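Local atomic coordinates of aromatic-ring-hydroxylating dioxygenase beta subunit (Catenulispora acidiphila, PDB entry 6VW4), a protein that is of unknown function, possibly with dioxygenase activity, and binds a tricyclic benzoisochromene acetic acid in the pocket of an NTF2-like fold. Residues A[19-24]-A[35-40]; A[123-128]-A[133-138]. All coordinates share one frame; numbering follows the deposited sequence.

Contact 1. Residues A[19-24]-A[35-40]; sequences ARQMHA and DTFTPD. With SDN ([(3S)-9-hydroxy-1-methyl-10-oxo-4,10-dihydro-3H-benzo[g]isochromen-3-yl]acetic acid), chain C.
Q21, on helix 8-26, meets T36, in the loop just before strand 37-38, and F37 in that strand. The protein has the NTF2-like fold of SnoaL-like domains, in which a long helix packs across a curved sheet. Here the helix touches the chain that leaves the short helix 30-34. Q21 and T36 supply most of the buried surface, and F37 adds a little.

The Q21 side chain reaches out with CG anti to its carbonyl carbon (chi1 -87°) and runs extended beyond CG. This carries the amide to the T36 hydroxyl. Q21 NE2 donates to T36 OG1 at 2.9 Å, with an N-H...O angle of 153°. The hydroxyl lies almost in the amide plane, so the bond helps to fix the turn of the amide. The Q21 methylene CG also lies against T36. It is 3.0 Å from T36 OG1, 3.6 Å from T36 CB and 3.9 Å from the methyl T36 CG2.

The T36 rotamer (chi1 71°) turns OG1 to both Q21 NE2 and Y33 O, and it is hydrogen-bonded to each, so two groups hold it. The buried Q21 amide has further, weaker partners: NE2 with T134 OG1, and OE1 with R137 NH2. These tie the helix to strand 132-139. F37 is packed by Y33, edge-to-face, and by I58 of helix 55-68.

One helix residue along, M22 lines the ligand pocket. Its methyl M22 CE comes 3.8 Å from C10 of SDN. The second subunit also packs on this turn: H23 meets A84 and Y101 of that chain. Close to T36, Q21 NE2 approaches the F37 ring obliquely, 3.9 Å from F37 CE1.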
loop_
_atom_site.group_PDB
_atom_site.type_symbol
_atom_site.label_atom_id
_atom_site.label_comp_id
_atom_site.label_asym_id
_atom_site.label_seq_id
_atom_site.Cartn_x
_atom_site.Cartn_y
_atom_site.Cartn_z
ATOM N N ALA A 19 2.678 10.924 1.209
ATOM C CA ALA A 19 2.514 10.788 -0.231
ATOM C C ALA A 19 3.132 11.965 -0.970
ATOM O O ALA A 19 3.907 11.783 -1.920
ATOM C CB ALA A 19 1.031 10.682 -0.574
ATOM N N ARG A 20 2.827 13.195 -0.526
ATOM C CA ARG A 20 3.395 14.379 -1.185
ATOM C C ARG A 20 4.920 14.394 -1.075
ATOM O O ARG A 20 5.613 14.611 -2.069
ATOM C CB ARG A 20 2.819 15.671 -0.585
ATOM C CG ARG A 20 1.333 15.875 -0.794
ATOM C CD ARG A 20 0.998 16.726 -1.993
ATOM N NE ARG A 20 -0.309 17.373 -1.831
ATOM C CZ ARG A 20 -1.265 17.406 -2.762
ATOM N NH1 ARG A 20 -1.077 16.834 -3.955
ATOM N NH2 ARG A 20 -2.417 18.011 -2.498
ATOM N N GLN A 21 5.460 14.160 0.124
ATOM C CA GLN A 21 6.898 14.009 0.287
ATOM C C GLN A 21 7.493 13.106 -0.783
ATOM O O GLN A 21 8.482 13.454 -1.430
ATOM C CB GLN A 21 7.232 13.356 1.625
ATOM C CG GLN A 21 7.367 14.217 2.735
ATOM C CD GLN A 21 7.820 13.455 3.950
ATOM O OE1 GLN A 21 7.455 12.278 4.158
ATOM N NE2 GLN A 21 8.556 14.137 4.808
ATOM N N MET A 22 6.956 11.881 -0.904
ATOM C CA MET A 22 7.591 10.905 -1.783
ATOM C C MET A 22 7.346 11.208 -3.252
ATOM O O MET A 22 8.162 10.826 -4.094
ATOM C CB MET A 22 7.131 9.480 -1.476
ATOM C CG MET A 22 7.545 8.931 -0.153
ATOM S SD MET A 22 9.125 9.625 0.474
ATOM C CE MET A 22 10.102 8.324 -0.436
ATOM N N HIS A 23 6.237 11.868 -3.592
ATOM C CA HIS A 23 6.064 12.285 -4.986
ATOM C C HIS A 23 7.192 13.227 -5.398
ATOM O O HIS A 23 7.759 13.106 -6.492
ATOM C CB HIS A 23 4.699 12.953 -5.222
ATOM C CG HIS A 23 3.520 12.016 -5.093
ATOM N ND1 HIS A 23 2.218 12.464 -4.968
ATOM C CD2 HIS A 23 3.453 10.657 -5.054
ATOM C CE1 HIS A 23 1.404 11.425 -4.856
ATOM N NE2 HIS A 23 2.127 10.319 -4.913
ATOM N N ALA A 24 7.573 14.122 -4.497
ATOM C CA ALA A 24 8.649 15.056 -4.774
ATOM C C ALA A 24 9.992 14.334 -4.824
ATOM O O ALA A 24 10.787 14.560 -5.737
ATOM C CB ALA A 24 8.651 16.164 -3.716
ATOM N N ASP A 35 12.052 20.492 2.176
ATOM C CA ASP A 35 11.150 21.456 2.796
ATOM C C ASP A 35 9.965 20.820 3.505
ATOM O O ASP A 35 9.157 21.554 4.091
ATOM C CB ASP A 35 10.583 22.438 1.752
ATOM C CG ASP A 35 11.627 23.449 1.258
ATOM O OD1 ASP A 35 12.697 23.572 1.901
ATOM O OD2 ASP A 35 11.387 24.099 0.223
ATOM N N THR A 36 9.771 19.503 3.403
ATOM C CA THR A 36 8.732 18.871 4.215
ATOM C C THR A 36 9.279 18.407 5.545
ATOM O O THR A 36 8.522 17.889 6.385
ATOM C CB THR A 36 8.085 17.681 3.486
ATOM O OG1 THR A 36 9.013 16.594 3.428
ATOM C CG2 THR A 36 7.651 18.081 2.086
ATOM N N PHE A 37 10.584 18.525 5.729
ATOM C CA PHE A 37 11.205 18.299 7.025
ATOM C C PHE A 37 11.272 19.613 7.814
ATOM O O PHE A 37 11.221 20.696 7.249
ATOM C CB PHE A 37 12.610 17.732 6.854
ATOM C CG PHE A 37 12.666 16.251 6.508
ATOM C CD1 PHE A 37 12.306 15.795 5.257
ATOM C CD2 PHE A 37 13.089 15.331 7.459
ATOM C CE1 PHE A 37 12.395 14.461 4.945
ATOM C CE2 PHE A 37 13.187 13.993 7.152
ATOM C CZ PHE A 37 12.846 13.560 5.897
ATOM N N THR A 38 11.385 19.508 9.134
ATOM C CA THR A 38 11.656 20.700 9.913
ATOM C C THR A 38 13.051 21.227 9.578
ATOM O O THR A 38 13.869 20.503 9.011
ATOM C CB THR A 38 11.582 20.428 11.404
ATOM O OG1 THR A 38 12.535 19.429 11.746
ATOM C CG2 THR A 38 10.203 19.992 11.809
ATOM N N PRO A 39 13.347 22.497 9.913
ATOM C CA PRO A 39 14.688 23.052 9.572
ATOM C C PRO A 39 15.840 22.279 10.187
ATOM O O PRO A 39 16.926 22.231 9.586
ATOM C CB PRO A 39 14.624 24.490 10.110
ATOM C CG PRO A 39 13.093 24.844 10.019
ATOM C CD PRO A 39 12.406 23.537 10.395
ATOM N N ASP A 40 15.614 21.646 11.348
ATOM C CA ASP A 40 16.578 20.789 12.025
ATOM C C ASP A 40 16.258 19.297 11.855
ATOM O O ASP A 40 16.610 18.477 12.712
ATOM C CB ASP A 40 16.637 21.176 13.510
ATOM C CG ASP A 40 15.283 21.110 14.185
ATOM O OD1 ASP A 40 14.298 21.030 13.446
ATOM O OD2 ASP A 40 15.193 21.105 15.443
HETATM O O4 SDN C . 13.053 8.978 1.852
HETATM C C11 SDN C . 12.754 7.677 2.259
HETATM C C12 SDN C . 13.589 6.602 1.960
HETATM C C13 SDN C . 14.884 6.872 1.159
HETATM O O5 SDN C . 15.151 7.976 0.813
HETATM C C14 SDN C . 15.801 5.709 0.829
HETATM C C15 SDN C . 17.111 5.972 0.048
HETATM O O3 SDN C . 18.189 5.045 0.302
HETATM C C16 SDN C . 17.350 7.230 -0.800
HETATM C C10 SDN C . 11.569 7.436 2.936
HETATM C C9 SDN C . 11.229 6.136 3.342
HETATM C C8 SDN C . 12.067 5.068 3.058
HETATM C C7 SDN C . 13.248 5.290 2.358
HETATM C C6 SDN C . 14.181 4.080 2.027
HETATM C C5 SDN C . 15.467 4.370 1.256
HETATM C C4 SDN C . 16.367 3.258 0.949
HETATM C C3 SDN C . 17.753 3.648 0.461
HETATM C C2 SDN C . 17.682 3.085 -0.947
HETATM C C1 SDN C . 18.509 1.880 -1.344
HETATM O O2 SDN C . 19.216 1.301 -0.487
HETATM O O1 SDN C . 18.470 1.494 -2.549
#

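Contact 2. Residues A[123-128]-A[133-138]. With SDN ([(3S)-9-hydroxy-1-methyl-10-oxo-4,10-dihydro-3H-benzo[g]isochromen-3-yl]acetic acid), chain C.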
loop_
_atom_site.group_PDB
_atom_site.type_symbol
_atom_site.label_atom_id
_atom_site.label_comp_id
_atom_site.label_asym_id
_atom_site.label_seq_id
_atom_site.Cartn_x
_atom_site.Cartn_y
_atom_site.Cartn_z
ATOM N N VAL A 123 8.928 10.856 12.913
ATOM C CA VAL A 123 8.351 11.716 13.950
ATOM C C VAL A 123 7.901 13.002 13.264
ATOM O O VAL A 123 8.694 13.651 12.564
ATOM C CB VAL A 123 9.337 12.013 15.082
ATOM C CG1 VAL A 123 8.698 12.983 16.061
ATOM C CG2 VAL A 123 9.755 10.700 15.812
ATOM N N LEU A 124 6.621 13.341 13.414
ATOM C CA LEU A 124 6.043 14.530 12.797
ATOM C C LEU A 124 5.626 15.518 13.880
ATOM O O LEU A 124 5.227 15.131 14.986
ATOM C CB LEU A 124 4.817 14.214 11.924
ATOM C CG LEU A 124 5.217 13.354 10.703
ATOM C CD1 LEU A 124 4.800 11.915 10.947
ATOM C CD2 LEU A 124 4.604 13.762 9.423
ATOM N N VAL A 125 5.723 16.797 13.527
ATOM C CA VAL A 125 5.284 17.916 14.338
ATOM C C VAL A 125 4.458 18.820 13.431
ATOM O O VAL A 125 4.445 18.681 12.209
ATOM C CB VAL A 125 6.449 18.717 14.964
ATOM C CG1 VAL A 125 7.206 17.881 15.933
ATOM C CG2 VAL A 125 7.362 19.232 13.915
ATOM N N ARG A 126 3.735 19.732 14.052
ATOM C CA ARG A 126 2.943 20.706 13.323
ATOM C C ARG A 126 3.696 22.028 13.281
ATOM O O ARG A 126 4.252 22.465 14.290
ATOM C CB ARG A 126 1.573 20.863 13.973
ATOM C CG ARG A 126 0.510 21.036 12.959
ATOM C CD ARG A 126 -0.825 20.947 13.607
ATOM N NE ARG A 126 -1.368 19.595 13.643
ATOM C CZ ARG A 126 -1.818 18.946 12.580
ATOM N NH1 ARG A 126 -1.750 19.521 11.389
ATOM N NH2 ARG A 126 -2.311 17.707 12.715
ATOM N N GLY A 127 3.746 22.637 12.110
ATOM C CA GLY A 127 4.348 23.943 11.971
ATOM C C GLY A 127 3.424 25.089 12.390
ATOM O O GLY A 127 2.274 24.906 12.814
ATOM N N ALA A 128 3.963 26.307 12.254
ATOM C CA ALA A 128 3.252 27.492 12.722
ATOM C C ALA A 128 1.939 27.655 11.973
ATOM O O ALA A 128 0.908 27.997 12.562
ATOM C CB ALA A 128 4.133 28.735 12.546
ATOM N N LEU A 133 5.105 18.691 9.498
ATOM C CA LEU A 133 6.458 18.560 8.983
ATOM C C LEU A 133 7.128 17.390 9.669
ATOM O O LEU A 133 6.776 17.042 10.794
ATOM C CB LEU A 133 7.316 19.813 9.231
ATOM C CG LEU A 133 6.915 21.158 8.628
ATOM C CD1 LEU A 133 7.502 22.281 9.527
ATOM C CD2 LEU A 133 7.385 21.258 7.218
ATOM N N THR A 134 8.144 16.830 9.006
ATOM C CA THR A 134 8.864 15.668 9.514
ATOM C C THR A 134 10.063 16.148 10.325
ATOM O O THR A 134 10.992 16.756 9.787
ATOM C CB THR A 134 9.330 14.750 8.366
ATOM O OG1 THR A 134 8.255 14.468 7.486
ATOM C CG2 THR A 134 9.883 13.398 8.869
ATOM N N ALA A 135 10.028 15.876 11.607
ATOM C CA ALA A 135 11.156 16.133 12.475
ATOM C C ALA A 135 12.237 15.084 12.293
ATOM O O ALA A 135 13.431 15.401 12.340
ATOM C CB ALA A 135 10.695 16.136 13.928
ATOM N N SER A 136 11.840 13.821 12.129
ATOM C CA SER A 136 12.822 12.775 11.891
ATOM C C SER A 136 12.251 11.625 11.063
ATOM O O SER A 136 11.041 11.331 11.101
ATOM C CB SER A 136 13.405 12.240 13.224
ATOM O OG SER A 136 12.389 11.867 14.129
ATOM N N ARG A 137 13.159 10.983 10.327
ATOM C CA ARG A 137 12.901 9.767 9.565
ATOM C C ARG A 137 14.079 8.817 9.762
ATOM O O ARG A 137 15.228 9.152 9.452
ATOM C CB ARG A 137 12.688 10.083 8.086
ATOM C CG ARG A 137 12.729 8.854 7.188
ATOM C CD ARG A 137 12.034 9.151 5.887
ATOM N NE ARG A 137 10.608 9.279 6.109
ATOM C CZ ARG A 137 9.758 9.738 5.202
ATOM N NH1 ARG A 137 10.202 10.131 4.021
ATOM N NH2 ARG A 137 8.467 9.844 5.488
ATOM N N TRP A 138 13.786 7.652 10.298
ATOM C CA TRP A 138 14.766 6.654 10.675
ATOM C C TRP A 138 14.466 5.378 9.879
ATOM O O TRP A 138 13.495 4.670 10.161
ATOM C CB TRP A 138 14.711 6.441 12.185
ATOM C CG TRP A 138 16.027 6.042 12.707
ATOM C CD1 TRP A 138 16.473 4.763 12.922
ATOM C CD2 TRP A 138 17.115 6.916 13.047
ATOM N NE1 TRP A 138 17.770 4.792 13.392
ATOM C CE2 TRP A 138 18.188 6.099 13.474
ATOM C CE3 TRP A 138 17.283 8.310 13.042
ATOM C CZ2 TRP A 138 19.416 6.630 13.889
ATOM C CZ3 TRP A 138 18.503 8.837 13.460
ATOM C CH2 TRP A 138 19.554 7.996 13.874
HETATM O O4 SDN C . 13.053 8.978 1.852
HETATM C C11 SDN C . 12.754 7.677 2.259
HETATM C C12 SDN C . 13.589 6.602 1.960
HETATM C C13 SDN C . 14.884 6.872 1.159
HETATM O O5 SDN C . 15.151 7.976 0.813
HETATM C C14 SDN C . 15.801 5.709 0.829
HETATM C C15 SDN C . 17.111 5.972 0.048
HETATM O O3 SDN C . 18.189 5.045 0.302
HETATM C C16 SDN C . 17.350 7.230 -0.800
HETATM C C10 SDN C . 11.569 7.436 2.936
HETATM C C9 SDN C . 11.229 6.136 3.342
HETATM C C8 SDN C . 12.067 5.068 3.058
HETATM C C7 SDN C . 13.248 5.290 2.358
HETATM C C6 SDN C . 14.181 4.080 2.027
HETATM C C5 SDN C . 15.467 4.370 1.256
HETATM C C4 SDN C . 16.367 3.258 0.949
HETATM C C3 SDN C . 17.753 3.648 0.461
HETATM C C2 SDN C . 17.682 3.085 -0.947
HETATM C C1 SDN C . 18.509 1.880 -1.344
HETATM O O2 SDN C . 19.216 1.301 -0.487
HETATM O O1 SDN C . 18.470 1.494 -2.549
#
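V123 faces both A135 and S136 in the hairpin of strands 111-126 and 132-139, a classic beta bulge in the sheet of the NTF2-like fold. V123 O accepts from A135 N at 2.8 Å and from S136 N at 3.2 Å. Beyond the bulge the strands regain a regular antiparallel register, and V125 and L133 form a hydrogen-bonded pair.

V123, V125, L133 and S136 point to one face. S136 OG lies beside the valine, 3.2 Å from V123 CB. The extra residue A135 puts its CB near both V123 CG1 and V125 CG1. L124 and T134 point to the other face, toward helix 8-26, and their side chains slant across each other. T134 OG1 is hydrogen-bonded to H17.

With chi1 at 167° the R137 chain reaches out from the strand, and a bend at chi3 brings its guanidinium to the ligand. The SDN rim at C9 and C10 comes over one guanidinium face, the two planes steeply inclined, while NH2 makes a salt bridge to D122. A leucine at R137 would probably leave D122 without its ion-pair mate and the C9-C10 rim without its polar neighbour. R137 NH1 is 3.2 Å from SDN C10.

How the contacts relate
Contact 1 is the more buried of the two, a small junction of a helix with a loop and the short strand after it. Contact 2 is larger, only partly buried, and joins the two middle strands of the sheet. Their centres lie about 9 Å apart. Side-chain polarity carries contact 1, through one amide and one hydroxyl. Backbone hydrogen bonds carry contact 2, with apolar side chains beside them. They join directly: T36 O probably bonds T134 N, and T38 N probably bonds T134 O, so segment 35-40 lines up beside strand 132-139. Each also sends one residue to SDN, a methionine methyl from 19-24 and an arginine from 133-138. Of the two, contact 1 alone touches another subunit.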